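Local coordinates for protein YchN (Escherichia coli, PDB 1JX7) that is of unknown function but assembles into a homohexamer, a dimer of trimers, and belongs to the DsrE/DsrF-like family, at residues Q2-V7 and S33-R38; A11-E16 and Y59-M64; L24-R29 and E66-Q71; M42-T47 and D83-S88; R51-G56 and P91-V96. All coordinates share one frame; numbering follows the deposited sequence.

Contact 1 of 5, residues Q2-V7 and S33-R38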
# COMPACT_ATOMS: atom_id res chain seq x y z
N GLN A 2 -14.21 28.55 10.11
CA GLN A 2 -13.59 27.74 9.07
C GLN A 2 -14.06 26.30 9.13
O GLN A 2 -14.12 25.71 10.20
CB GLN A 2 -12.08 27.77 9.23
CG GLN A 2 -11.36 26.88 8.26
CD GLN A 2 -9.86 27.06 8.29
OE1 GLN A 2 -9.14 26.39 7.56
NE2 GLN A 2 -9.39 27.98 9.14
N LYS A 3 -14.38 25.75 7.97
CA LYS A 3 -14.84 24.37 7.89
C LYS A 3 -13.77 23.48 7.29
O LYS A 3 -13.35 23.66 6.14
CB LYS A 3 -16.13 24.27 7.07
CG LYS A 3 -17.31 24.97 7.72
CD LYS A 3 -18.64 24.56 7.10
CE LYS A 3 -18.96 23.10 7.38
NZ LYS A 3 -20.33 22.69 6.95
N ILE A 4 -13.33 22.51 8.08
CA ILE A 4 -12.31 21.57 7.63
C ILE A 4 -12.82 20.14 7.68
O ILE A 4 -13.25 19.66 8.73
CB ILE A 4 -11.05 21.67 8.49
CG1 ILE A 4 -10.33 22.99 8.22
CG2 ILE A 4 -10.15 20.48 8.23
CD1 ILE A 4 -9.15 23.22 9.14
N VAL A 5 -12.78 19.46 6.53
CA VAL A 5 -13.21 18.08 6.46
C VAL A 5 -11.97 17.22 6.33
O VAL A 5 -11.03 17.56 5.59
CB VAL A 5 -14.12 17.83 5.24
CG1 VAL A 5 -14.45 16.35 5.13
CG2 VAL A 5 -15.40 18.64 5.36
N ILE A 6 -11.96 16.10 7.06
CA ILE A 6 -10.84 15.17 7.00
C ILE A 6 -11.38 13.82 6.57
O ILE A 6 -12.33 13.31 7.16
CB ILE A 6 -10.14 15.03 8.37
CG1 ILE A 6 -9.19 16.20 8.60
CG2 ILE A 6 -9.39 13.69 8.44
CD1 ILE A 6 -8.29 16.06 9.83
N VAL A 7 -10.79 13.24 5.55
CA VAL A 7 -11.23 11.93 5.11
C VAL A 7 -10.11 10.93 5.39
O VAL A 7 -8.95 11.32 5.50
CB VAL A 7 -11.58 11.93 3.61
CG1 VAL A 7 -12.49 10.76 3.29
CG2 VAL A 7 -12.27 13.23 3.23
N SER A 33 -9.97 25.75 19.39
CA SER A 33 -11.01 25.15 20.21
C SER A 33 -12.39 25.13 19.54
O SER A 33 -13.20 24.23 19.81
CB SER A 33 -11.09 25.91 21.54
OG SER A 33 -12.07 25.38 22.40
N ASN A 34 -12.64 26.12 18.69
CA ASN A 34 -13.92 26.26 17.99
C ASN A 34 -13.89 25.78 16.54
O ASN A 34 -14.90 25.86 15.84
CB ASN A 34 -14.34 27.73 18.01
CG ASN A 34 -15.78 27.92 18.43
OD1 ASN A 34 -16.69 27.35 17.84
ND2 ASN A 34 -15.99 28.72 19.48
N LEU A 35 -12.75 25.30 16.09
CA LEU A 35 -12.59 24.83 14.72
C LEU A 35 -13.67 23.83 14.31
O LEU A 35 -13.78 22.75 14.91
CB LEU A 35 -11.19 24.22 14.55
CG LEU A 35 -10.66 23.61 13.25
CD1 LEU A 35 -11.07 22.16 13.19
CD2 LEU A 35 -11.15 24.38 12.04
N ASP A 36 -14.47 24.20 13.32
CA ASP A 36 -15.54 23.32 12.79
C ASP A 36 -14.83 22.20 12.03
O ASP A 36 -14.45 22.36 10.87
CB ASP A 36 -16.45 24.12 11.85
CG ASP A 36 -17.44 23.22 11.08
OD1 ASP A 36 -16.99 22.28 10.41
OD2 ASP A 36 -18.67 23.48 11.15
N LEU A 37 -14.65 21.07 12.71
CA LEU A 37 -13.95 19.93 12.13
C LEU A 37 -14.87 18.74 11.97
O LEU A 37 -15.60 18.38 12.90
CB LEU A 37 -12.78 19.55 13.06
CG LEU A 37 -11.68 18.60 12.60
CD1 LEU A 37 -10.84 18.24 13.82
CD2 LEU A 37 -12.26 17.34 11.98
N ARG A 38 -14.83 18.13 10.79
CA ARG A 38 -15.66 16.97 10.47
C ARG A 38 -14.74 15.87 9.96
O ARG A 38 -13.84 16.13 9.15
CB ARG A 38 -16.68 17.31 9.40
CG ARG A 38 -17.80 18.24 9.83
CD ARG A 38 -18.65 18.53 8.62
NE ARG A 38 -20.04 18.81 8.93
CZ ARG A 38 -20.49 19.98 9.36
NH1 ARG A 38 -19.65 20.99 9.52
NH2 ARG A 38 -21.78 20.15 9.60

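Contact 2 of 5, residues A11-E16 and Y59-M64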
# COMPACT_ATOMS: atom_id res chain seq x y z
N ALA A 11 -6.75 1.44 7.14
CA ALA A 11 -7.19 0.49 8.16
C ALA A 11 -6.46 0.83 9.45
O ALA A 11 -5.26 1.12 9.43
CB ALA A 11 -6.87 -0.95 7.73
N PRO A 12 -7.17 0.80 10.58
CA PRO A 12 -6.54 1.11 11.87
C PRO A 12 -5.34 0.21 12.14
O PRO A 12 -5.34 -0.96 11.75
CB PRO A 12 -7.66 0.85 12.88
CG PRO A 12 -8.90 1.07 12.08
CD PRO A 12 -8.59 0.47 10.75
N TYR A 13 -4.31 0.74 12.78
CA TYR A 13 -3.13 -0.02 13.20
C TYR A 13 -2.27 -0.71 12.16
O TYR A 13 -1.07 -0.88 12.37
CB TYR A 13 -3.56 -1.12 14.15
CG TYR A 13 -4.28 -0.60 15.33
CD1 TYR A 13 -3.61 0.09 16.33
CD2 TYR A 13 -5.67 -0.78 15.47
CE1 TYR A 13 -4.28 0.62 17.44
CE2 TYR A 13 -6.35 -0.26 16.57
CZ TYR A 13 -5.66 0.44 17.56
OH TYR A 13 -6.33 0.94 18.64
N GLY A 14 -2.87 -1.10 11.06
CA GLY A 14 -2.10 -1.79 10.05
C GLY A 14 -1.33 -0.73 9.28
O GLY A 14 -0.19 -0.95 8.88
N SER A 15 -1.99 0.38 9.09
CA SER A 15 -1.40 1.51 8.38
C SER A 15 -0.91 2.54 9.38
O SER A 15 -0.93 2.32 10.59
CB SER A 15 -2.44 2.16 7.44
OG SER A 15 -3.52 2.77 8.15
N GLU A 16 -0.48 3.69 8.86
CA GLU A 16 -0.02 4.78 9.71
C GLU A 16 -0.90 5.99 9.36
O GLU A 16 -1.13 6.87 10.19
CB GLU A 16 1.44 5.08 9.40
CG GLU A 16 2.07 6.07 10.35
CD GLU A 16 3.15 5.43 11.20
OE1 GLU A 16 4.33 5.80 11.04
OE2 GLU A 16 2.80 4.56 12.03
N TYR A 59 -0.17 3.16 20.10
CA TYR A 59 -1.34 4.02 20.14
C TYR A 59 -2.68 3.29 20.18
O TYR A 59 -2.77 2.09 19.86
CB TYR A 59 -1.30 5.05 18.99
CG TYR A 59 -1.32 4.49 17.58
CD1 TYR A 59 -2.47 3.91 17.05
CD2 TYR A 59 -0.19 4.56 16.77
CE1 TYR A 59 -2.49 3.42 15.75
CE2 TYR A 59 -0.19 4.08 15.48
CZ TYR A 59 -1.34 3.51 14.97
OH TYR A 59 -1.33 3.03 13.68
N ASN A 60 -3.71 4.01 20.59
CA ASN A 60 -5.04 3.46 20.69
C ASN A 60 -6.04 4.34 19.93
O ASN A 60 -6.50 5.36 20.44
CB ASN A 60 -5.45 3.34 22.15
CG ASN A 60 -6.74 2.58 22.32
OD1 ASN A 60 -6.74 1.36 22.44
ND2 ASN A 60 -7.85 3.30 22.31
N ILE A 61 -6.36 3.91 18.72
CA ILE A 61 -7.27 4.62 17.85
C ILE A 61 -8.61 4.89 18.50
O ILE A 61 -9.24 5.94 18.25
CB ILE A 61 -7.40 3.84 16.56
CG1 ILE A 61 -6.11 4.05 15.76
CG2 ILE A 61 -8.62 4.26 15.79
CD1 ILE A 61 -5.81 2.95 14.79
N GLN A 62 -9.06 3.98 19.36
CA GLN A 62 -10.34 4.18 20.01
C GLN A 62 -10.30 5.46 20.83
O GLN A 62 -11.19 6.29 20.73
CB GLN A 62 -10.64 3.00 20.92
CG GLN A 62 -12.08 2.61 20.90
CD GLN A 62 -12.56 2.11 22.22
OE1 GLN A 62 -12.84 2.89 23.13
NE2 GLN A 62 -12.66 0.79 22.35
N GLN A 63 -9.25 5.62 21.64
CA GLN A 63 -9.08 6.79 22.49
C GLN A 63 -9.00 8.09 21.71
O GLN A 63 -9.56 9.10 22.13
CB GLN A 63 -7.82 6.66 23.35
CG GLN A 63 -7.46 7.96 24.10
CD GLN A 63 -6.06 7.93 24.71
OE1 GLN A 63 -5.83 7.33 25.76
NE2 GLN A 63 -5.11 8.59 24.05
N MSE A 64 -8.30 8.07 20.58
CA MSE A 64 -8.15 9.25 19.75
C MSE A 64 -9.49 9.70 19.17
O MSE A 64 -9.71 10.88 18.90
CB MSE A 64 -7.12 9.00 18.63
CG MSE A 64 -5.69 8.89 19.16
SE MSE A 64 -4.51 8.39 17.92
CE MSE A 64 -5.08 6.86 17.67
O HOH W 1 -3.48 3.56 11.90

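Contact 3 of 5, residues L24-R29 and E66-Q71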
# COMPACT_ATOMS: atom_id res chain seq x y z
N LEU A 24 -3.48 14.61 13.62
CA LEU A 24 -3.57 15.94 13.03
C LEU A 24 -4.90 16.57 13.42
O LEU A 24 -4.98 17.78 13.67
CB LEU A 24 -3.48 15.85 11.50
CG LEU A 24 -3.03 17.10 10.73
CD1 LEU A 24 -3.25 16.87 9.25
CD2 LEU A 24 -3.81 18.31 11.15
N ALA A 25 -5.94 15.75 13.47
CA ALA A 25 -7.28 16.20 13.82
C ALA A 25 -7.35 16.75 15.25
O ALA A 25 -7.90 17.82 15.50
CB ALA A 25 -8.28 15.06 13.66
N ILE A 26 -6.79 16.01 16.19
CA ILE A 26 -6.77 16.41 17.59
C ILE A 26 -5.95 17.69 17.69
O ILE A 26 -6.22 18.56 18.53
CB ILE A 26 -6.15 15.30 18.47
CG1 ILE A 26 -6.97 14.00 18.35
CG2 ILE A 26 -6.08 15.77 19.91
CD1 ILE A 26 -6.37 12.76 19.06
N ALA A 27 -4.94 17.80 16.83
CA ALA A 27 -4.05 18.95 16.83
C ALA A 27 -4.73 20.19 16.29
O ALA A 27 -4.52 21.29 16.81
CB ALA A 27 -2.81 18.65 16.00
N LEU A 28 -5.54 20.03 15.25
CA LEU A 28 -6.23 21.17 14.68
C LEU A 28 -7.15 21.79 15.71
O LEU A 28 -7.23 23.01 15.85
CB LEU A 28 -7.02 20.74 13.44
CG LEU A 28 -6.10 20.35 12.28
CD1 LEU A 28 -6.88 19.69 11.16
CD2 LEU A 28 -5.37 21.60 11.79
N ARG A 29 -7.84 20.93 16.45
CA ARG A 29 -8.75 21.40 17.49
C ARG A 29 -7.99 22.11 18.60
O ARG A 29 -8.42 23.16 19.06
CB ARG A 29 -9.55 20.23 18.06
CG ARG A 29 -10.99 20.20 17.61
CD ARG A 29 -11.61 21.60 17.68
NE ARG A 29 -13.04 21.60 17.35
CZ ARG A 29 -13.97 21.11 18.15
NH1 ARG A 29 -13.64 20.57 19.32
NH2 ARG A 29 -15.25 21.15 17.78
N GLU A 66 -12.41 9.13 20.79
CA GLU A 66 -13.20 9.59 21.91
C GLU A 66 -12.78 11.01 22.25
O GLU A 66 -13.62 11.85 22.62
CB GLU A 66 -13.01 8.65 23.10
CG GLU A 66 -13.30 7.21 22.70
CD GLU A 66 -13.42 6.27 23.88
OE1 GLU A 66 -12.53 6.30 24.77
OE2 GLU A 66 -14.39 5.49 23.92
N ILE A 67 -11.50 11.30 22.09
CA ILE A 67 -10.97 12.64 22.33
C ILE A 67 -11.65 13.61 21.37
O ILE A 67 -12.00 14.73 21.73
CB ILE A 67 -9.43 12.69 22.09
CG1 ILE A 67 -8.70 11.83 23.10
CG2 ILE A 67 -8.94 14.13 22.18
CD1 ILE A 67 -7.22 11.76 22.90
N LEU A 68 -11.84 13.17 20.12
CA LEU A 68 -12.49 13.99 19.11
C LEU A 68 -14.01 14.05 19.26
O LEU A 68 -14.61 15.10 19.08
CB LEU A 68 -12.13 13.51 17.71
CG LEU A 68 -10.78 13.90 17.09
CD1 LEU A 68 -10.55 13.10 15.82
CD2 LEU A 68 -10.77 15.39 16.78
N THR A 69 -14.64 12.93 19.60
CA THR A 69 -16.09 12.96 19.74
C THR A 69 -16.54 13.67 21.02
O THR A 69 -17.65 14.21 21.06
CB THR A 69 -16.74 11.54 19.67
OG1 THR A 69 -16.44 10.79 20.85
CG2 THR A 69 -16.25 10.79 18.44
N ALA A 70 -15.70 13.68 22.05
CA ALA A 70 -16.07 14.35 23.31
C ALA A 70 -16.23 15.85 23.07
O ALA A 70 -16.99 16.54 23.78
CB ALA A 70 -15.01 14.09 24.37
N GLN A 71 -15.51 16.35 22.07
CA GLN A 71 -15.51 17.75 21.65
C GLN A 71 -16.63 18.00 20.65
O GLN A 71 -16.75 19.11 20.12
CB GLN A 71 -14.20 18.09 20.94
CG GLN A 71 -13.00 18.33 21.80
CD GLN A 71 -11.79 18.62 20.95
OE1 GLN A 71 -11.13 17.71 20.45
NE2 GLN A 71 -11.51 19.90 20.75

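Contact 4 of 5, residues M42-T47 and D83-S88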
# COMPACT_ATOMS: atom_id res chain seq x y z
N MSE A 42 -13.80 6.31 5.13
CA MSE A 42 -14.23 5.44 4.04
C MSE A 42 -13.53 4.09 4.10
O MSE A 42 -12.67 3.86 4.94
CB MSE A 42 -13.94 6.09 2.68
CG MSE A 42 -14.71 7.37 2.41
SE MSE A 42 -14.54 7.95 0.72
CE MSE A 42 -12.79 8.28 0.66
N SER A 43 -13.92 3.20 3.19
CA SER A 43 -13.34 1.90 3.07
C SER A 43 -12.84 1.28 4.37
O SER A 43 -13.59 1.24 5.35
CB SER A 43 -12.21 1.91 2.06
OG SER A 43 -11.14 2.72 2.51
N ASP A 44 -11.60 0.81 4.42
CA ASP A 44 -10.89 0.31 5.59
C ASP A 44 -10.87 1.06 6.93
O ASP A 44 -10.95 0.42 7.99
CB ASP A 44 -9.47 -0.03 5.24
CG ASP A 44 -9.37 -0.96 4.07
OD1 ASP A 44 -8.24 -1.35 3.73
OD2 ASP A 44 -10.43 -1.30 3.48
N ALA A 45 -10.78 2.38 6.91
CA ALA A 45 -10.74 3.18 8.14
C ALA A 45 -12.03 3.05 8.94
O ALA A 45 -12.15 3.57 10.04
CB ALA A 45 -10.48 4.68 7.81
N VAL A 46 -12.99 2.32 8.38
CA VAL A 46 -14.29 2.16 8.99
C VAL A 46 -14.35 1.21 10.18
O VAL A 46 -15.21 1.35 11.05
CB VAL A 46 -15.32 1.73 7.91
CG1 VAL A 46 -16.50 1.04 8.54
CG2 VAL A 46 -15.78 2.97 7.16
N THR A 47 -13.44 0.23 10.22
CA THR A 47 -13.43 -0.72 11.33
C THR A 47 -12.91 -0.01 12.58
O THR A 47 -13.11 -0.49 13.70
CB THR A 47 -12.54 -1.97 11.01
OG1 THR A 47 -11.18 -1.57 10.79
CG2 THR A 47 -13.03 -2.67 9.77
N ASP A 83 -21.40 -1.75 5.87
CA ASP A 83 -22.27 -2.88 5.56
C ASP A 83 -21.45 -4.05 5.03
O ASP A 83 -21.66 -5.20 5.40
CB ASP A 83 -23.32 -2.50 4.52
CG ASP A 83 -24.25 -1.41 5.00
OD1 ASP A 83 -24.82 -1.53 6.10
OD2 ASP A 83 -24.43 -0.42 4.25
N GLY A 84 -20.51 -3.74 4.14
CA GLY A 84 -19.68 -4.78 3.55
C GLY A 84 -18.82 -5.50 4.57
O GLY A 84 -18.50 -6.68 4.38
N ARG A 85 -18.45 -4.81 5.64
CA ARG A 85 -17.59 -5.42 6.65
C ARG A 85 -18.38 -5.92 7.88
O ARG A 85 -17.79 -6.38 8.86
CB ARG A 85 -16.49 -4.43 7.05
CG ARG A 85 -16.20 -3.41 5.96
CD ARG A 85 -14.73 -3.18 5.65
NE ARG A 85 -14.60 -2.35 4.45
CZ ARG A 85 -13.47 -2.17 3.76
NH1 ARG A 85 -12.35 -2.76 4.13
NH2 ARG A 85 -13.47 -1.41 2.67
N GLY A 86 -19.71 -5.83 7.81
CA GLY A 86 -20.56 -6.29 8.89
C GLY A 86 -20.35 -5.53 10.17
O GLY A 86 -20.45 -6.08 11.28
N ILE A 87 -20.06 -4.24 10.03
CA ILE A 87 -19.82 -3.38 11.17
C ILE A 87 -21.01 -2.47 11.42
O ILE A 87 -21.12 -1.87 12.49
CB ILE A 87 -18.54 -2.58 10.90
CG1 ILE A 87 -17.35 -3.52 11.08
CG2 ILE A 87 -18.46 -1.36 11.79
CD1 ILE A 87 -16.03 -2.89 10.76
N SER A 88 -21.92 -2.39 10.45
CA SER A 88 -23.10 -1.56 10.56
C SER A 88 -23.92 -1.79 11.84
O SER A 88 -24.34 -0.83 12.49
CB SER A 88 -24.01 -1.76 9.36
OG SER A 88 -23.46 -1.17 8.19

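Contact 5 of 5, residues R51-G56 and P91-V96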
# COMPACT_ATOMS: atom_id res chain seq x y z
N ARG A 51 -15.90 -0.71 19.10
CA ARG A 51 -15.64 -0.45 20.51
C ARG A 51 -14.82 -1.60 21.08
O ARG A 51 -14.76 -2.68 20.48
CB ARG A 51 -16.98 -0.32 21.26
CG ARG A 51 -16.86 0.35 22.61
CD ARG A 51 -17.96 -0.06 23.57
NE ARG A 51 -18.99 0.97 23.72
CZ ARG A 51 -19.72 1.44 22.72
NH1 ARG A 51 -19.54 0.99 21.48
NH2 ARG A 51 -20.66 2.35 22.96
N GLY A 52 -14.18 -1.37 22.22
CA GLY A 52 -13.41 -2.41 22.87
C GLY A 52 -11.97 -2.61 22.39
O GLY A 52 -11.35 -3.62 22.70
N GLN A 53 -11.45 -1.64 21.64
CA GLN A 53 -10.09 -1.72 21.15
C GLN A 53 -9.16 -1.66 22.35
O GLN A 53 -9.24 -0.75 23.17
CB GLN A 53 -9.80 -0.56 20.19
CG GLN A 53 -10.70 -0.58 18.97
CD GLN A 53 -10.45 0.58 18.02
OE1 GLN A 53 -9.33 0.81 17.58
NE2 GLN A 53 -11.52 1.29 17.68
N LYS A 54 -8.29 -2.66 22.45
CA LYS A 54 -7.36 -2.70 23.57
C LYS A 54 -6.04 -3.32 23.18
O LYS A 54 -5.77 -4.48 23.49
CB LYS A 54 -8.00 -3.43 24.76
CG LYS A 54 -8.86 -4.62 24.38
CD LYS A 54 -8.03 -5.89 24.17
CE LYS A 54 -7.30 -6.32 25.46
NZ LYS A 54 -6.49 -7.58 25.30
N PRO A 55 -5.19 -2.56 22.48
CA PRO A 55 -3.88 -3.03 22.03
C PRO A 55 -2.90 -2.89 23.19
O PRO A 55 -2.93 -1.88 23.88
CB PRO A 55 -3.55 -2.10 20.88
CG PRO A 55 -4.12 -0.80 21.36
CD PRO A 55 -5.46 -1.21 21.96
N GLY A 56 -2.06 -3.89 23.40
CA GLY A 56 -1.10 -3.80 24.48
C GLY A 56 0.11 -3.02 24.05
O GLY A 56 0.98 -2.66 24.85
N PRO A 91 -21.54 -2.45 17.91
CA PRO A 91 -21.49 -1.31 18.82
C PRO A 91 -20.34 -0.39 18.41
O PRO A 91 -19.18 -0.81 18.40
CB PRO A 91 -21.26 -1.96 20.18
CG PRO A 91 -21.83 -3.35 20.01
CD PRO A 91 -21.32 -3.71 18.64
N LEU A 92 -20.65 0.85 18.07
CA LEU A 92 -19.62 1.79 17.69
C LEU A 92 -19.25 2.66 18.87
O LEU A 92 -20.03 2.79 19.80
CB LEU A 92 -20.10 2.72 16.55
CG LEU A 92 -20.35 2.21 15.13
CD1 LEU A 92 -19.18 1.34 14.68
CD2 LEU A 92 -21.63 1.42 15.08
N ILE A 93 -18.05 3.22 18.82
CA ILE A 93 -17.57 4.13 19.87
C ILE A 93 -18.60 5.24 19.89
O ILE A 93 -19.22 5.54 18.87
CB ILE A 93 -16.18 4.69 19.48
CG1 ILE A 93 -15.21 3.53 19.22
CG2 ILE A 93 -15.66 5.59 20.58
CD1 ILE A 93 -13.83 3.97 18.76
N ASP A 94 -18.79 5.85 21.05
CA ASP A 94 -19.79 6.91 21.20
C ASP A 94 -20.12 7.78 19.99
O ASP A 94 -20.85 7.35 19.09
CB ASP A 94 -19.42 7.81 22.38
CG ASP A 94 -19.66 7.13 23.71
OD1 ASP A 94 -20.71 6.48 23.87
OD2 ASP A 94 -18.79 7.24 24.61
N GLY A 95 -19.60 9.00 19.96
CA GLY A 95 -19.90 9.90 18.86
C GLY A 95 -19.80 9.36 17.44
O GLY A 95 -20.29 9.99 16.51
N VAL A 96 -19.16 8.21 17.26
CA VAL A 96 -19.00 7.64 15.94
C VAL A 96 -20.35 7.25 15.33
O VAL A 96 -21.18 6.67 16.01
CB VAL A 96 -18.09 6.40 16.00
CG1 VAL A 96 -18.14 5.63 14.68
CG2 VAL A 96 -16.67 6.85 16.31

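Contact 1 of 5, residues Q2-V7 and S33-R38
Strands 3-8 and 36-41 are the two parallel strands of a beta-alpha-beta unit connected by helix 17-31, and this contact pairs most of strand 3-8 with the first half of 36-41 inside the five-stranded parallel sheet. The axes of 3-7 and 36-38 approach to 4.9 Å and diverge by only 19°. The tight part is the backbone. I4 bonds both residues that flank L37, its partner in register: I4 N reaches D36 O at 3.0 Å in an almost straight bond, 176° at the hydrogen, and I4 O accepts R38 N at 3.0 Å. I6 N closes on R38 O at 2.8 Å. At the strand entrance the pairing loosens, D36 N to Q2 O being a weak, bent bond of 3.5 Å. On the I4 and L37 face the contact is apolar and buried: I4 CD1 meets L35 CD2 at 3.7 Å, the two side chains crossing at about a right angle, while A25 and L28 of helix 17-31 cover I6. The other face, with K3, D36 and R38, is partly exposed and charged. K3 and D36 run side by side, and R38, which also makes a cation-pi contact with W107, forms a salt bridge to D36. Bent at chi3 (66°), K3 brings its ammonium over one face of the R38 guanidinium, a like-charge approach probably eased by the carboxylate, with K3 NZ 4.6 Å from D36 OD2.

Contact 2 of 5, residues A11-E16 and Y59-M64
Three kinds of interaction join the loop 11-16 to the start of helix 61-70. The first is CH-pi and apolar packing. I61 CD1 sits squarely over the Y13 ring, 3.5 Å from the centroid and 5° off the ring normal; with CG1 anti to the carbonyl carbon, the isoleucine reaches toward the tyrosine tip to tip. The same methyl group touches the proline, I61 CD1 to P12 CB being 3.4 Å. The second is aromatic. The Y13 and Y59 rings are nearly parallel, 13° apart, but slid so far along each other that they barely overlap, and they meet through Y13 CD1 and Y59 CE1 at 3.6 Å. The Y59 ring also stacks with F19. The third is polar. Y13 OH accepts the first amide of the helix, I61 N to Y13 OH 3.0 Å, in a bent bond of 136°, and is hydrogen-bonded to Q53 as well, so two partners fix the phenol. A water lies 2.8 Å from Y59 OH and bonds weakly to Y13 N, linking one ring's hydroxyl to the other tyrosine's backbone. G84 of a neighbouring subunit packs on Y13. In the alpha/beta fold of this DsrE-like protein, the loop after strand 3-8 thus packs its tyrosine against the N-terminus of helix 61-70, where N60 holds the N-cap position.

Contact 3 of 5, residues L24-R29 and E66-Q71
L68 lays its isobutyl end against A25 and I26 of the adjacent helix. Its CG stands anti to the carbonyl carbon (chi1 -81°), which carries the branch across the gap: L68 CD1 comes to 3.7 Å from A25 CB, and L68 CG to 4.0 Å from I26 CG1. The small alanine thus receives a leucine methyl, while the isoleucine crosses the leucine obliquely. Alongside, I26 and I67 cross at about a right angle, with I26 CG2 and I67 CG2 4.0 Å apart, and this pair lies in a partly exposed zone. The short helical segments 24-29 and 66-70 are 10.1 Å apart at closest approach and inclined at 35°; the aliphatic side chains share the buried surface with R29 and Q71. At that end the chemistry turns polar. R29 is bent at chi2 (-45°) and brings its guanidinium to Q71, just beyond helix 61-70, where R29 NH2 gives a weak bond of 3.4 Å to Q71 O, which lies at the guanidinium edge. Its stronger polar partner is L35 O, bonded through NE, so the arginine joins the residue following helix 61-70 to the approach of strand 36-41. Beneath the pair, A25 and L68 both rest on L37 of that strand, and L28 packs on A105 of a neighbouring subunit. Two helices side by side on one face of a parallel sheet give the layered alpha/beta packing of this DsrE-like domain.

Contact 4 of 5, residues M42-T47 and D83-S88
R85 reaches across from the end of helix 79-84 toward the turn at 43-44, and its guanidinium faces the backbone there. S43 C and D44 N both lie 3.2 Å above the guanidinium plane, offset toward the rim. The D44 carboxylate is turned 73° from that plane, so the ion pair is not a flat two-pronged one: R85 NH1 approaches OD2 of D44 from above the carboxylate plane, 43° out of it, at a modelled 2.5 Å and with a bent angle of 132° at the hydrogen. D44 CG is anti to the carbonyl carbon, and R85 is bent at chi2, which together bring the two ends into an oblique crossing. R85 NH2 also makes a salt bridge to E16 of a neighbouring subunit, so the guanidinium pairs with carboxylates of two chains. Below it, I87 points toward the 3-10 segment 44-47 and packs loosely, I87 CG2 to V46 CG1 being 4.5 Å. Across a subunit boundary, T47 meets T47 of another chain. The chain leaves helix 79-84 through G86, whose positive phi and paired bonds back into the last turn make a Schellman motif, set against the 3-10 turn that follows strand 36-41.

Contact 5 of 5, residues R51-G56 and P91-V96
R51 carries this contact by folding over the backbone of 91-93. Its CG is anti to the backbone N, and the chain runs on extended through chi2 before turning at chi3 (-104°), the bend that swings the guanidinium back over the loop. There R51 NH1 bonds to L92 O at 2.5 Å, with a bent 133° at the hydrogen. The donor lies above the carbonyl plane, 72° out of it and not on a lone pair, and the acceptor is tilted from the guanidinium plane. I93 CA lies over one guanidinium face. D94 is near only as a charge: R51 NH2 to D94 OD1 is 4.2 Å, with the carboxylate oxygen well out of the guanidinium plane. At the other end of the same residue, R51 N makes a 3.4 Å bond to P91 O, a second, weak tie to the loop. Q53 approaches I93 at about a right angle. Its CG is anti to the carbonyl carbon and its chain extended beyond, which brings Q53 NE2 to 3.7 Å from I93 CD1. That amide is already engaged: NE2 donates to L50 O and A48 O, and OE1 bonds Y13. I93 also packs on Q62 and E66 of helix 61-70. Two irregular segments thus meet here, the long connection from strand 36-41 to helix 61-70 and the loop entering strand 96-99, in a loop-loop contact of an exposed arginine with main-chain carbonyls.

In the fold
Contacts 1 and 3 form the layered alpha/beta body and share helix 17-31, which bridges the strands of contact 1 and packs in contact 3. Contact 1 relies on backbone bonds, contact 3 on aliphatic packing. Contact 2 shares helix 61-70 with contact 3 but uses tyrosine rings and a helix-start amide. Contacts 4 and 5 lie on the opposite side of the chain's centre from contact 1 and depend on arginines, one salt-bridged, the other directed at carbonyls. Contact 4 is buried, contacts 1, 2 and 3 are partly buried, and contact 5 alone has exposed residues among those that touch. A hydrogen bond joins contacts 2 and 5, and contacts 2, 4 and 5 all touch the third subunit.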